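Local coordinates for cytolethal distending toxin protein B (Haemophilus ducreyi, PDB 1SR4) that probably acts as the DNase I-like catalytic subunit of a bacterial genotoxin, cutting DNA in host cells and so blocking the cell cycle, at residues V27-S32 against Q243-I248; T208-N213 against T249-P254; A237-N242 against F253-V258. One frame throughout, in Å; residues are numbered along the deposited sequence.

Contact 1: V27-S32 against Q243-I248; sequences VRQLLS and QLRSQI
Helix 20-31 brings its last turn up to the irregular segment 243-248, and Gln29 is the first residue of 27-32 to meet it. The Gln29 side chain starts with CG anti to the carbonyl carbon and stays extended, which carries its amide to the backbone N of Arg245 and the hydroxyl of Ser246. OE1 of Gln29 accepts from N of Arg245 at 3.0 Å, the donor standing above the carbonyl plane. From the other end of the amide, NE2 of Gln29 donates to OG of Ser246 at 3.0 Å, nearly straight at 167° and with the oxygen in the amide plane. One bond at each end fixes the rotation of the group and tells its oxygen from its nitrogen. The backbone O of Gln29 takes a weak bond from NE2 of Gln243 (2.9 Å).

CB of Leu30 points away from 243-248, and its side chain packs on Trp10 and Leu40 of the large sheet of the DNase I-like fold, so the residue that borders 243-248 also packs the helix on the sheet. Its CD2 branch swings back to lie 4.1 Å from CB of Gln243 and 4.2 Å from CD2 of Leu244, the two leucines side by side and pointing the same way.

Ser32, just past the helix, offers its backbone O to NE2 of Gln243 at 2.8 Å, in the planes of both carbonyl and amide. A bend at chi2 (-56°) sets the Gln243 amide there, so one NH2 group reaches two carbonyls near the helix end, Ser32 well and Gln29 weakly. The Arg245 side chain crosses Gln29 obliquely, its guanidinium tilted 28° from the glutamine amide, and sends NH2 to the backbone O of Ser58 in the subunit A chain.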
ATOM      1  N   VAL B  27      -0.848   2.607   4.396  1.00  9.15           N
ATOM      2  CA  VAL B  27      -1.346   3.957   4.148  1.00  9.27           C
ATOM      3  C   VAL B  27      -0.190   4.950   3.996  1.00  8.98           C
ATOM      4  O   VAL B  27      -0.230   5.791   3.115  1.00  9.72           O
ATOM      5  CB  VAL B  27      -2.304   4.434   5.250  1.00  9.35           C
ATOM      6  CG1 VAL B  27      -2.711   5.895   5.001  1.00  6.35           C
ATOM      7  CG2 VAL B  27      -3.552   3.565   5.246  1.00  7.83           C
ATOM      8  N   ARG B  28       0.846   4.845   4.829  1.00  9.07           N
ATOM      9  CA  ARG B  28       1.981   5.753   4.699  1.00 11.13           C
ATOM     10  C   ARG B  28       2.624   5.632   3.317  1.00  9.93           C
ATOM     11  O   ARG B  28       2.973   6.628   2.701  1.00 10.01           O
ATOM     12  CB  ARG B  28       3.033   5.473   5.778  1.00 14.12           C
ATOM     13  CG  ARG B  28       2.517   5.631   7.205  1.00 19.74           C
ATOM     14  CD  ARG B  28       3.609   5.332   8.234  1.00 22.61           C
ATOM     15  NE  ARG B  28       4.559   6.417   8.269  1.00 26.85           N
ATOM     16  CZ  ARG B  28       4.658   7.291   9.255  1.00 22.85           C
ATOM     17  NH1 ARG B  28       3.876   7.205  10.316  1.00 26.43           N
ATOM     18  NH2 ARG B  28       5.511   8.281   9.141  1.00 26.72           N
ATOM     19  N   GLN B  29       2.783   4.415   2.822  1.00  7.75           N
ATOM     20  CA  GLN B  29       3.387   4.241   1.506  1.00  9.40           C
ATOM     21  C   GLN B  29       2.509   4.775   0.367  1.00 10.61           C
ATOM     22  O   GLN B  29       3.027   5.265  -0.643  1.00 10.07           O
ATOM     23  CB  GLN B  29       3.747   2.750   1.291  1.00 11.71           C
ATOM     24  CG  GLN B  29       4.945   2.311   2.158  1.00 11.32           C
ATOM     25  CD  GLN B  29       5.191   0.794   2.203  1.00 15.30           C
ATOM     26  OE1 GLN B  29       4.655   0.035   1.391  1.00 14.92           O
ATOM     27  NE2 GLN B  29       6.031   0.355   3.161  1.00 14.77           N
ATOM     28  N   LEU B  30       1.188   4.713   0.520  1.00  9.03           N
ATOM     29  CA  LEU B  30       0.299   5.205  -0.534  1.00 10.99           C
ATOM     30  C   LEU B  30       0.375   6.730  -0.674  1.00 10.04           C
ATOM     31  O   LEU B  30       0.094   7.290  -1.742  1.00  9.59           O
ATOM     32  CB  LEU B  30      -1.160   4.793  -0.251  1.00  7.28           C
ATOM     33  CG  LEU B  30      -1.422   3.278  -0.156  1.00 11.50           C
ATOM     34  CD1 LEU B  30      -2.909   3.062   0.107  1.00  9.14           C
ATOM     35  CD2 LEU B  30      -1.005   2.549  -1.444  1.00  7.56           C
ATOM     36  N   LEU B  31       0.746   7.397   0.411  1.00  9.21           N
ATOM     37  CA  LEU B  31       0.832   8.860   0.412  1.00 11.97           C
ATOM     38  C   LEU B  31       2.216   9.457   0.120  1.00 12.28           C
ATOM     39  O   LEU B  31       2.333  10.653  -0.110  1.00 14.52           O
ATOM     40  CB  LEU B  31       0.357   9.384   1.775  1.00 10.30           C
ATOM     41  CG  LEU B  31      -1.091   9.064   2.160  1.00 12.28           C
ATOM     42  CD1 LEU B  31      -1.280   9.187   3.673  1.00 12.63           C
ATOM     43  CD2 LEU B  31      -2.025   9.993   1.410  1.00 13.41           C
ATOM     44  N   SER B  32       3.266   8.649   0.124  1.00 15.09           N
ATOM     45  CA  SER B  32       4.590   9.230  -0.078  1.00 16.44           C
ATOM     46  C   SER B  32       5.136   9.277  -1.484  1.00 16.40           C
ATOM     47  O   SER B  32       4.554   8.727  -2.421  1.00 15.50           O
ATOM     48  CB  SER B  32       5.606   8.548   0.832  1.00 16.44           C
ATOM     49  OG  SER B  32       5.688   7.181   0.549  1.00 18.84           O
ATOM     50  N   GLN B 243       3.385   2.124  -5.514  1.00 10.21           N
ATOM     51  CA  GLN B 243       3.610   2.701  -4.193  1.00 11.16           C
ATOM     52  C   GLN B 243       4.063   1.699  -3.114  1.00 13.02           C
ATOM     53  O   GLN B 243       4.624   2.106  -2.088  1.00 12.89           O
ATOM     54  CB  GLN B 243       2.338   3.397  -3.710  1.00 10.95           C
ATOM     55  CG  GLN B 243       1.981   4.682  -4.450  1.00 11.15           C
ATOM     56  CD  GLN B 243       3.097   5.721  -4.427  1.00 14.87           C
ATOM     57  OE1 GLN B 243       3.841   5.861  -5.394  1.00 15.29           O
ATOM     58  NE2 GLN B 243       3.218   6.451  -3.316  1.00 14.80           N
ATOM     59  N   LEU B 244       3.875   0.405  -3.370  1.00 10.61           N
ATOM     60  CA  LEU B 244       4.204  -0.630  -2.388  1.00 11.89           C
ATOM     61  C   LEU B 244       5.686  -0.975  -2.186  1.00 10.71           C
ATOM     62  O   LEU B 244       6.456  -1.048  -3.140  1.00 10.01           O
ATOM     63  CB  LEU B 244       3.420  -1.910  -2.722  1.00 11.76           C
ATOM     64  CG  LEU B 244       1.935  -1.690  -3.046  1.00 15.52           C
ATOM     65  CD1 LEU B 244       1.255  -3.028  -3.273  1.00 16.60           C
ATOM     66  CD2 LEU B 244       1.249  -0.954  -1.903  1.00 18.63           C
ATOM     67  N   ARG B 245       6.057  -1.181  -0.923  1.00  9.54           N
ATOM     68  CA  ARG B 245       7.422  -1.559  -0.534  1.00  9.44           C
ATOM     69  C   ARG B 245       7.269  -2.640   0.544  1.00  9.57           C
ATOM     70  O   ARG B 245       8.237  -3.033   1.175  1.00  6.03           O
ATOM     71  CB  ARG B 245       8.149  -0.368   0.081  1.00 11.56           C
ATOM     72  CG  ARG B 245       8.045   0.939  -0.720  1.00 13.15           C
ATOM     73  CD  ARG B 245       8.873   0.891  -1.981  1.00 13.10           C
ATOM     74  NE  ARG B 245       8.934   2.206  -2.645  1.00 13.13           N
ATOM     75  CZ  ARG B 245       8.170   2.566  -3.677  1.00 13.78           C
ATOM     76  NH1 ARG B 245       7.273   1.720  -4.181  1.00  9.46           N
ATOM     77  NH2 ARG B 245       8.309   3.771  -4.217  1.00 11.18           N
ATOM     78  N   SER B 246       6.032  -3.113   0.723  1.00  9.16           N
ATOM     79  CA  SER B 246       5.687  -4.099   1.747  1.00 10.96           C
ATOM     80  C   SER B 246       4.492  -4.953   1.351  1.00 11.25           C
ATOM     81  O   SER B 246       3.807  -4.675   0.373  1.00 11.72           O
ATOM     82  CB  SER B 246       5.258  -3.388   3.042  1.00 10.53           C
ATOM     83  OG  SER B 246       6.281  -2.577   3.597  1.00 17.44           O
ATOM     84  N   GLN B 247       4.234  -5.969   2.167  1.00  9.75           N
ATOM     85  CA  GLN B 247       3.057  -6.805   2.000  1.00  8.65           C
ATOM     86  C   GLN B 247       1.862  -5.841   2.157  1.00  9.03           C
ATOM     87  O   GLN B 247       1.953  -4.838   2.894  1.00  7.19           O
ATOM     88  CB  GLN B 247       3.008  -7.840   3.128  1.00  9.08           C
ATOM     89  CG  GLN B 247       1.654  -8.518   3.355  1.00 10.55           C
ATOM     90  CD  GLN B 247       1.218  -9.366   2.175  1.00 11.51           C
ATOM     91  OE1 GLN B 247       1.177  -8.886   1.031  1.00 14.67           O
ATOM     92  NE2 GLN B 247       0.884 -10.633   2.438  1.00  7.90           N
ATOM     93  N   ILE B 248       0.770  -6.113   1.445  1.00  7.23           N
ATOM     94  CA  ILE B 248      -0.449  -5.314   1.573  1.00  9.12           C
ATOM     95  C   ILE B 248      -1.158  -6.020   2.714  1.00  9.89           C
ATOM     96  O   ILE B 248      -1.472  -7.206   2.603  1.00  6.60           O
ATOM     97  CB  ILE B 248      -1.317  -5.364   0.294  1.00 12.28           C
ATOM     98  CG1 ILE B 248      -0.541  -4.750  -0.873  1.00 15.34           C
ATOM     99  CG2 ILE B 248      -2.617  -4.558   0.497  1.00 12.86           C
ATOM    100  CD1 ILE B 248      -1.366  -4.598  -2.134  1.00 20.63           C
TER
HETATM  101  O   HOH W   1       5.590   4.358  -1.601  1.00 14.65           O

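Contact 2: T208-N213 against T249-P254; sequences THRSGN and TSDHFP
Segments 208-213 and 249-254 run in opposite directions past each other and meet in one isolated beta bridge, with the CA atoms of His209 and His252 4.3 Å apart. The backbone N of Phe253 donates to O of Thr208 at 2.8 Å and 166°, while N of Arg210 donates to O of Asp251 at 2.9 Å, approaching almost along the C=O axis. Gly212, at positive phi, ends a type I turn begun at His209; a CB there would jam against the preceding carbonyl O.

The two histidine rings meet obliquely, planes 47° apart. CG of His209 is anti to its backbone N, which lays CD2 of His209 over the centre of one face of the His252 ring, 3.4 Å from NE2 of His252. The His209 ring is held at both nitrogens in its own plane: ND1 and OG of Ser211 share a 2.8 Å hydrogen bond, and NE2 reaches water 2, which donates to OD2 of Asp251. Ser250-Asp251-His252 matches the Ser-Asp-His sequence near the C-terminus of DNase I-like nucleases, where the histidine belongs to the active site; consistent with that, ND1 of His252 is hydrogen-bonded to Asp216, a carboxylate that would tend to raise its basicity. OG of Ser250, also hydrogen-bonded to O of Asn11 in strand 7-11, accepts from N of His252 in an ST turn.

On the other flank, the extended Arg210 chain crosses Phe253 at about a right angle, CG of Arg210 lying 3.8 Å from CE2 of Phe253. Its NE donates in plane to water 3, which sits over the centre of the phenyl face and donates in turn to O of Ser250. OD1 of Asp251, 4.1 Å from NE of Arg210 and well out of the guanidinium plane, offers charge proximity only.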
ATOM      1  N   THR B 208      -9.067  -6.575  -7.450  1.00  9.16           N
ATOM      2  CA  THR B 208      -8.722  -5.605  -6.391  1.00  8.39           C
ATOM      3  C   THR B 208      -8.930  -6.261  -5.031  1.00  8.43           C
ATOM      4  O   THR B 208      -8.807  -5.609  -3.994  1.00  9.16           O
ATOM      5  CB  THR B 208      -9.586  -4.317  -6.411  1.00  7.54           C
ATOM      6  OG1 THR B 208     -10.928  -4.630  -6.011  1.00  9.63           O
ATOM      7  CG2 THR B 208      -9.601  -3.694  -7.805  1.00  8.58           C
ATOM      8  N   HIS B 209      -9.233  -7.558  -5.042  1.00  9.01           N
ATOM      9  CA  HIS B 209      -9.477  -8.318  -3.806  1.00 10.24           C
ATOM     10  C   HIS B 209      -8.949  -9.729  -4.030  1.00 10.79           C
ATOM     11  O   HIS B 209      -8.912 -10.206  -5.163  1.00 11.30           O
ATOM     12  CB  HIS B 209     -10.975  -8.330  -3.506  1.00 10.95           C
ATOM     13  CG  HIS B 209     -11.344  -9.057  -2.249  1.00 11.67           C
ATOM     14  ND1 HIS B 209     -12.061 -10.235  -2.259  1.00 10.85           N
ATOM     15  CD2 HIS B 209     -11.134  -8.755  -0.945  1.00 13.04           C
ATOM     16  CE1 HIS B 209     -12.273 -10.629  -1.016  1.00 13.39           C
ATOM     17  NE2 HIS B 209     -11.719  -9.750  -0.198  1.00 13.29           N
ATOM     18  N   ARG B 210      -8.543 -10.405  -2.958  1.00 11.03           N
ATOM     19  CA  ARG B 210      -7.963 -11.715  -3.113  1.00 10.40           C
ATOM     20  C   ARG B 210      -8.909 -12.816  -3.545  1.00 11.62           C
ATOM     21  O   ARG B 210      -8.499 -13.954  -3.747  1.00 11.05           O
ATOM     22  CB  ARG B 210      -7.174 -12.081  -1.846  1.00 12.49           C
ATOM     23  CG  ARG B 210      -5.913 -11.194  -1.714  1.00 12.29           C
ATOM     24  CD  ARG B 210      -4.981 -11.575  -0.554  1.00 16.43           C
ATOM     25  NE  ARG B 210      -4.013 -10.506  -0.283  1.00 16.35           N
ATOM     26  CZ  ARG B 210      -2.898 -10.659   0.428  1.00 19.81           C
ATOM     27  NH1 ARG B 210      -2.595 -11.849   0.946  1.00 16.80           N
ATOM     28  NH2 ARG B 210      -2.088  -9.616   0.627  1.00 16.14           N
ATOM     29  N   SER B 211     -10.174 -12.473  -3.719  1.00 10.49           N
ATOM     30  CA  SER B 211     -11.155 -13.444  -4.184  1.00 12.02           C
ATOM     31  C   SER B 211     -11.023 -13.512  -5.706  1.00 13.30           C
ATOM     32  O   SER B 211     -11.556 -14.412  -6.350  1.00 12.88           O
ATOM     33  CB  SER B 211     -12.563 -12.959  -3.849  1.00 11.22           C
ATOM     34  OG  SER B 211     -12.786 -11.699  -4.482  1.00 12.21           O
ATOM     35  N   GLY B 212     -10.323 -12.528  -6.269  1.00 13.12           N
ATOM     36  CA  GLY B 212     -10.165 -12.445  -7.709  1.00 10.36           C
ATOM     37  C   GLY B 212     -11.134 -11.403  -8.270  1.00 11.74           C
ATOM     38  O   GLY B 212     -11.026 -10.996  -9.434  1.00 11.77           O
ATOM     39  N   ASN B 213     -12.081 -10.952  -7.446  1.00 11.99           N
ATOM     40  CA  ASN B 213     -13.066  -9.953  -7.896  1.00 12.72           C
ATOM     41  C   ASN B 213     -12.571  -8.509  -7.994  1.00 11.71           C
ATOM     42  O   ASN B 213     -11.603  -8.119  -7.340  1.00 10.91           O
ATOM     43  CB  ASN B 213     -14.294  -9.974  -6.978  1.00 13.09           C
ATOM     44  CG  ASN B 213     -15.107 -11.256  -7.117  1.00 16.66           C
ATOM     45  OD1 ASN B 213     -15.450 -11.655  -8.223  1.00 18.82           O
ATOM     46  ND2 ASN B 213     -15.429 -11.890  -5.997  1.00 16.38           N
ATOM     47  N   THR B 249      -1.394  -5.300   3.811  1.00  9.47           N
ATOM     48  CA  THR B 249      -1.984  -5.905   5.000  1.00  9.77           C
ATOM     49  C   THR B 249      -3.505  -6.106   5.087  1.00  9.95           C
ATOM     50  O   THR B 249      -4.070  -6.155   6.186  1.00  9.74           O
ATOM     51  CB  THR B 249      -1.499  -5.163   6.267  1.00  7.25           C
ATOM     52  OG1 THR B 249      -1.895  -3.789   6.205  1.00  7.37           O
ATOM     53  CG2 THR B 249       0.012  -5.230   6.365  1.00  6.98           C
ATOM     54  N   SER B 250      -4.163  -6.216   3.937  1.00 10.18           N
ATOM     55  CA  SER B 250      -5.596  -6.512   3.909  1.00  9.72           C
ATOM     56  C   SER B 250      -5.836  -7.341   2.641  1.00 10.05           C
ATOM     57  O   SER B 250      -4.932  -7.501   1.810  1.00  8.60           O
ATOM     58  CB  SER B 250      -6.439  -5.234   3.881  1.00  9.94           C
ATOM     59  OG  SER B 250      -6.626  -4.800   2.561  1.00  9.93           O
ATOM     60  N   ASP B 251      -7.031  -7.887   2.487  1.00  9.25           N
ATOM     61  CA  ASP B 251      -7.309  -8.684   1.296  1.00  9.99           C
ATOM     62  C   ASP B 251      -7.652  -7.826   0.067  1.00 10.06           C
ATOM     63  O   ASP B 251      -7.955  -8.365  -0.989  1.00  9.45           O
ATOM     64  CB  ASP B 251      -8.447  -9.679   1.568  1.00 10.15           C
ATOM     65  CG  ASP B 251      -8.026 -10.816   2.483  1.00 13.21           C
ATOM     66  OD1 ASP B 251      -6.810 -11.084   2.601  1.00 14.45           O
ATOM     67  OD2 ASP B 251      -8.921 -11.455   3.071  1.00 17.31           O
ATOM     68  N   HIS B 252      -7.620  -6.497   0.215  1.00 11.15           N
ATOM     69  CA  HIS B 252      -7.907  -5.586  -0.889  1.00  9.22           C
ATOM     70  C   HIS B 252      -6.615  -4.916  -1.340  1.00 11.89           C
ATOM     71  O   HIS B 252      -5.724  -4.628  -0.529  1.00 11.81           O
ATOM     72  CB  HIS B 252      -8.888  -4.490  -0.463  1.00 10.57           C
ATOM     73  CG  HIS B 252     -10.287  -4.972  -0.231  1.00 10.23           C
ATOM     74  ND1 HIS B 252     -11.282  -4.852  -1.178  1.00 11.51           N
ATOM     75  CD2 HIS B 252     -10.853  -5.581   0.838  1.00  9.89           C
ATOM     76  CE1 HIS B 252     -12.403  -5.366  -0.702  1.00 13.20           C
ATOM     77  NE2 HIS B 252     -12.170  -5.817   0.520  1.00 13.05           N
ATOM     78  N   PHE B 253      -6.524  -4.659  -2.636  1.00 10.44           N
ATOM     79  CA  PHE B 253      -5.352  -3.999  -3.197  1.00 10.22           C
ATOM     80  C   PHE B 253      -5.720  -2.526  -3.393  1.00  9.07           C
ATOM     81  O   PHE B 253      -6.832  -2.209  -3.817  1.00 11.36           O
ATOM     82  CB  PHE B 253      -4.995  -4.653  -4.536  1.00  9.83           C
ATOM     83  CG  PHE B 253      -4.481  -6.064  -4.393  1.00 11.50           C
ATOM     84  CD1 PHE B 253      -3.121  -6.306  -4.230  1.00 11.78           C
ATOM     85  CD2 PHE B 253      -5.359  -7.134  -4.354  1.00 12.01           C
ATOM     86  CE1 PHE B 253      -2.643  -7.593  -4.025  1.00 13.76           C
ATOM     87  CE2 PHE B 253      -4.897  -8.426  -4.149  1.00 14.28           C
ATOM     88  CZ  PHE B 253      -3.526  -8.654  -3.984  1.00 13.11           C
ATOM     89  N   PRO B 254      -4.802  -1.606  -3.069  1.00  7.99           N
ATOM     90  CA  PRO B 254      -5.128  -0.192  -3.250  1.00  9.59           C
ATOM     91  C   PRO B 254      -5.272   0.086  -4.747  1.00  9.03           C
ATOM     92  O   PRO B 254      -4.624  -0.556  -5.574  1.00  9.26           O
ATOM     93  CB  PRO B 254      -3.936   0.527  -2.606  1.00 10.27           C
ATOM     94  CG  PRO B 254      -2.810  -0.425  -2.814  1.00  9.93           C
ATOM     95  CD  PRO B 254      -3.436  -1.784  -2.550  1.00  7.29           C
TER
HETATM   96  O   HOH W   2     -11.496 -10.305   2.617  1.00 14.50           O
HETATM   97  O   HOH W   3      -4.171  -7.789  -0.887  1.00 13.00           O

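Contact 3: A237-N242 against F253-V258; sequences ASLMLN and FPVSFV
Backbone hydrogen bonds define this contact as an antiparallel pairing of strands 235-239 and 255-259, whose short segments run at 145° to each other. Ser238 and Ser256 form the hydrogen-bonded pair: N of Ser238 donates to O of Ser256 at 3.0 Å, and N of Ser256 returns to O of Ser238 at 2.8 Å, nearly along the C=O axis. Past the strand end, N of Met240 still reaches O of Pro254 at 2.9 Å and 168°, although Met240 is already the centre of an inverse gamma turn. CA-H...O contacts from Ala237, Leu239 and Val255 fill the intervals.

Among the side-chain contacts, CB of Ala237 touches CE1 of Phe257 at 3.6 Å, beside Ile202 of the second sheet, inside the sandwich. Leu239 and Val255 diverge from each other, yet CD2 of Leu239 comes back to CG2 of Val255 at 4.1 Å where the strands part. Beyond the strand, the extended Met240 chain, with CG anti to its backbone N, packs against Ser256, SD of Met240 3.8 Å from CB of Ser256.

One water-mediated link adds to these: water 4 donates to OD1 of Asn242 (2.8 Å) and stands 2.7 Å from OG of Ser256.

Strand 235-239 is outermost in its sheet within the chain, and Phe110 of the subunit A chain packs on Ser238. The chemistry therefore implies an edge strand tied inward by main-chain bonds, with Ala237 facing the second sheet, and Ser238 and Ser256 on the other face, where an ordered water bridges Ser256 to Asn242.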
ATOM      1  N   ALA B 237      -7.878   3.979 -14.068  1.00 12.34           N
ATOM      2  CA  ALA B 237      -7.777   3.277 -12.787  1.00 13.55           C
ATOM      3  C   ALA B 237      -6.668   2.240 -12.893  1.00 14.15           C
ATOM      4  O   ALA B 237      -6.446   1.675 -13.957  1.00 14.34           O
ATOM      5  CB  ALA B 237      -9.093   2.591 -12.448  1.00 12.31           C
ATOM      6  N   SER B 238      -5.978   1.975 -11.791  1.00 12.47           N
ATOM      7  CA  SER B 238      -4.904   0.992 -11.812  1.00 12.61           C
ATOM      8  C   SER B 238      -4.619   0.533 -10.392  1.00 11.55           C
ATOM      9  O   SER B 238      -4.793   1.316  -9.459  1.00 11.40           O
ATOM     10  CB  SER B 238      -3.642   1.645 -12.392  1.00 14.02           C
ATOM     11  OG  SER B 238      -2.541   0.763 -12.371  1.00 19.05           O
ATOM     12  N   LEU B 239      -4.247  -0.732 -10.198  1.00  9.41           N
ATOM     13  CA  LEU B 239      -3.869  -1.149  -8.846  1.00  9.67           C
ATOM     14  C   LEU B 239      -2.679  -0.219  -8.578  1.00  9.45           C
ATOM     15  O   LEU B 239      -1.850  -0.010  -9.466  1.00  9.45           O
ATOM     16  CB  LEU B 239      -3.418  -2.619  -8.820  1.00  9.05           C
ATOM     17  CG  LEU B 239      -4.488  -3.646  -9.226  1.00 10.63           C
ATOM     18  CD1 LEU B 239      -3.955  -5.063  -9.074  1.00  9.54           C
ATOM     19  CD2 LEU B 239      -5.734  -3.444  -8.346  1.00  9.24           C
ATOM     20  N   MET B 240      -2.594   0.358  -7.381  1.00 11.60           N
ATOM     21  CA  MET B 240      -1.501   1.291  -7.067  1.00 10.64           C
ATOM     22  C   MET B 240      -0.229   0.574  -6.609  1.00 10.30           C
ATOM     23  O   MET B 240       0.338   0.881  -5.558  1.00  7.82           O
ATOM     24  CB  MET B 240      -1.952   2.284  -5.983  1.00 10.99           C
ATOM     25  CG  MET B 240      -1.006   3.477  -5.813  1.00 12.10           C
ATOM     26  SD  MET B 240      -1.786   4.692  -4.765  1.00 10.87           S
ATOM     27  CE  MET B 240      -1.090   6.215  -5.387  1.00 10.39           C
ATOM     28  N   LEU B 241       0.241  -0.351  -7.431  1.00 10.99           N
ATOM     29  CA  LEU B 241       1.400  -1.148  -7.079  1.00 12.33           C
ATOM     30  C   LEU B 241       2.711  -0.396  -7.077  1.00 12.14           C
ATOM     31  O   LEU B 241       3.670  -0.834  -6.451  1.00 12.41           O
ATOM     32  CB  LEU B 241       1.482  -2.362  -8.001  1.00 13.05           C
ATOM     33  CG  LEU B 241       0.210  -3.218  -8.071  1.00 15.33           C
ATOM     34  CD1 LEU B 241       0.402  -4.312  -9.112  1.00 14.63           C
ATOM     35  CD2 LEU B 241      -0.106  -3.816  -6.705  1.00 14.24           C
ATOM     36  N   ASN B 242       2.761   0.741  -7.763  1.00 12.94           N
ATOM     37  CA  ASN B 242       3.989   1.530  -7.807  1.00 12.64           C
ATOM     38  C   ASN B 242       4.334   2.159  -6.445  1.00 12.19           C
ATOM     39  O   ASN B 242       5.450   2.638  -6.238  1.00 10.54           O
ATOM     40  CB  ASN B 242       3.873   2.612  -8.888  1.00 13.37           C
ATOM     41  CG  ASN B 242       2.662   3.490  -8.713  1.00 13.48           C
ATOM     42  OD1 ASN B 242       1.536   3.007  -8.592  1.00 12.75           O
ATOM     43  ND2 ASN B 242       2.885   4.793  -8.706  1.00 15.62           N
ATOM     44  N   PHE B 253      -6.524  -4.659  -2.636  1.00 10.44           N
ATOM     45  CA  PHE B 253      -5.352  -3.999  -3.197  1.00 10.22           C
ATOM     46  C   PHE B 253      -5.720  -2.526  -3.393  1.00  9.07           C
ATOM     47  O   PHE B 253      -6.832  -2.209  -3.817  1.00 11.36           O
ATOM     48  CB  PHE B 253      -4.995  -4.653  -4.536  1.00  9.83           C
ATOM     49  CG  PHE B 253      -4.481  -6.064  -4.393  1.00 11.50           C
ATOM     50  CD1 PHE B 253      -3.121  -6.306  -4.230  1.00 11.78           C
ATOM     51  CD2 PHE B 253      -5.359  -7.134  -4.354  1.00 12.01           C
ATOM     52  CE1 PHE B 253      -2.643  -7.593  -4.025  1.00 13.76           C
ATOM     53  CE2 PHE B 253      -4.897  -8.426  -4.149  1.00 14.28           C
ATOM     54  CZ  PHE B 253      -3.526  -8.654  -3.984  1.00 13.11           C
ATOM     55  N   PRO B 254      -4.802  -1.606  -3.069  1.00  7.99           N
ATOM     56  CA  PRO B 254      -5.128  -0.192  -3.250  1.00  9.59           C
ATOM     57  C   PRO B 254      -5.272   0.086  -4.747  1.00  9.03           C
ATOM     58  O   PRO B 254      -4.624  -0.556  -5.574  1.00  9.26           O
ATOM     59  CB  PRO B 254      -3.936   0.527  -2.606  1.00 10.27           C
ATOM     60  CG  PRO B 254      -2.810  -0.425  -2.814  1.00  9.93           C
ATOM     61  CD  PRO B 254      -3.436  -1.784  -2.550  1.00  7.29           C
ATOM     62  N   VAL B 255      -6.137   1.031  -5.087  1.00  8.40           N
ATOM     63  CA  VAL B 255      -6.390   1.385  -6.481  1.00  7.90           C
ATOM     64  C   VAL B 255      -6.206   2.892  -6.644  1.00  8.36           C
ATOM     65  O   VAL B 255      -6.677   3.655  -5.806  1.00  7.02           O
ATOM     66  CB  VAL B 255      -7.835   1.019  -6.859  1.00  8.53           C
ATOM     67  CG1 VAL B 255      -8.123   1.430  -8.319  1.00  8.28           C
ATOM     68  CG2 VAL B 255      -8.043  -0.491  -6.663  1.00  6.03           C
ATOM     69  N   SER B 256      -5.519   3.321  -7.701  1.00  7.79           N
ATOM     70  CA  SER B 256      -5.308   4.747  -7.910  1.00  9.82           C
ATOM     71  C   SER B 256      -6.019   5.213  -9.178  1.00  8.94           C
ATOM     72  O   SER B 256      -6.335   4.408 -10.057  1.00  8.35           O
ATOM     73  CB  SER B 256      -3.809   5.045  -8.006  1.00  9.10           C
ATOM     74  OG  SER B 256      -3.279   4.333  -9.107  1.00 15.08           O
ATOM     75  N   PHE B 257      -6.280   6.515  -9.253  1.00  9.64           N
ATOM     76  CA  PHE B 257      -6.971   7.122 -10.384  1.00  9.65           C
ATOM     77  C   PHE B 257      -6.108   8.340 -10.702  1.00 10.43           C
ATOM     78  O   PHE B 257      -6.061   9.290  -9.932  1.00 11.28           O
ATOM     79  CB  PHE B 257      -8.395   7.516  -9.952  1.00 10.14           C
ATOM     80  CG  PHE B 257      -9.162   6.371  -9.336  1.00  9.52           C
ATOM     81  CD1 PHE B 257      -9.860   5.466 -10.131  1.00  8.90           C
ATOM     82  CD2 PHE B 257      -9.079   6.131  -7.966  1.00  9.65           C
ATOM     83  CE1 PHE B 257     -10.457   4.331  -9.571  1.00 11.04           C
ATOM     84  CE2 PHE B 257      -9.674   4.996  -7.393  1.00 10.51           C
ATOM     85  CZ  PHE B 257     -10.358   4.098  -8.186  1.00 10.22           C
ATOM     86  N   VAL B 258      -5.415   8.275 -11.839  1.00 11.33           N
ATOM     87  CA  VAL B 258      -4.460   9.300 -12.258  1.00 12.83           C
ATOM     88  C   VAL B 258      -4.636   9.658 -13.736  1.00 14.48           C
ATOM     89  O   VAL B 258      -4.980   8.800 -14.546  1.00 12.75           O
ATOM     90  CB  VAL B 258      -3.016   8.766 -12.037  1.00 13.90           C
ATOM     91  CG1 VAL B 258      -1.982   9.840 -12.320  1.00 16.98           C
ATOM     92  CG2 VAL B 258      -2.866   8.262 -10.595  1.00 14.72           C
TER
HETATM   93  O   HOH W   4      -0.650   4.448  -9.527  1.00 20.21           O

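Each contact uses part of the run from strand 235-239 to strand 255-259; contacts 1 and 2 join it to 27-32 and 208-213. Contact 3 pairs the two strands, while contact 1 lies at the end of helix 20-31 and contact 2 around His252, the likely active-site histidine. Contacts 2 and 3 share Phe253 and Pro254, their centres about 12 Å apart; CG2 of Thr208 adds a 3.7 Å contact with CG2 of Val255. Contact 1 is centred about 11 Å from contact 3 and 15 Å from contact 2. Ile248 joins it to both, CD1 of Ile248 lying 3.2 Å from CD1 of Phe253, and CD2 of Leu30 is 3.7 Å from CG of Pro254.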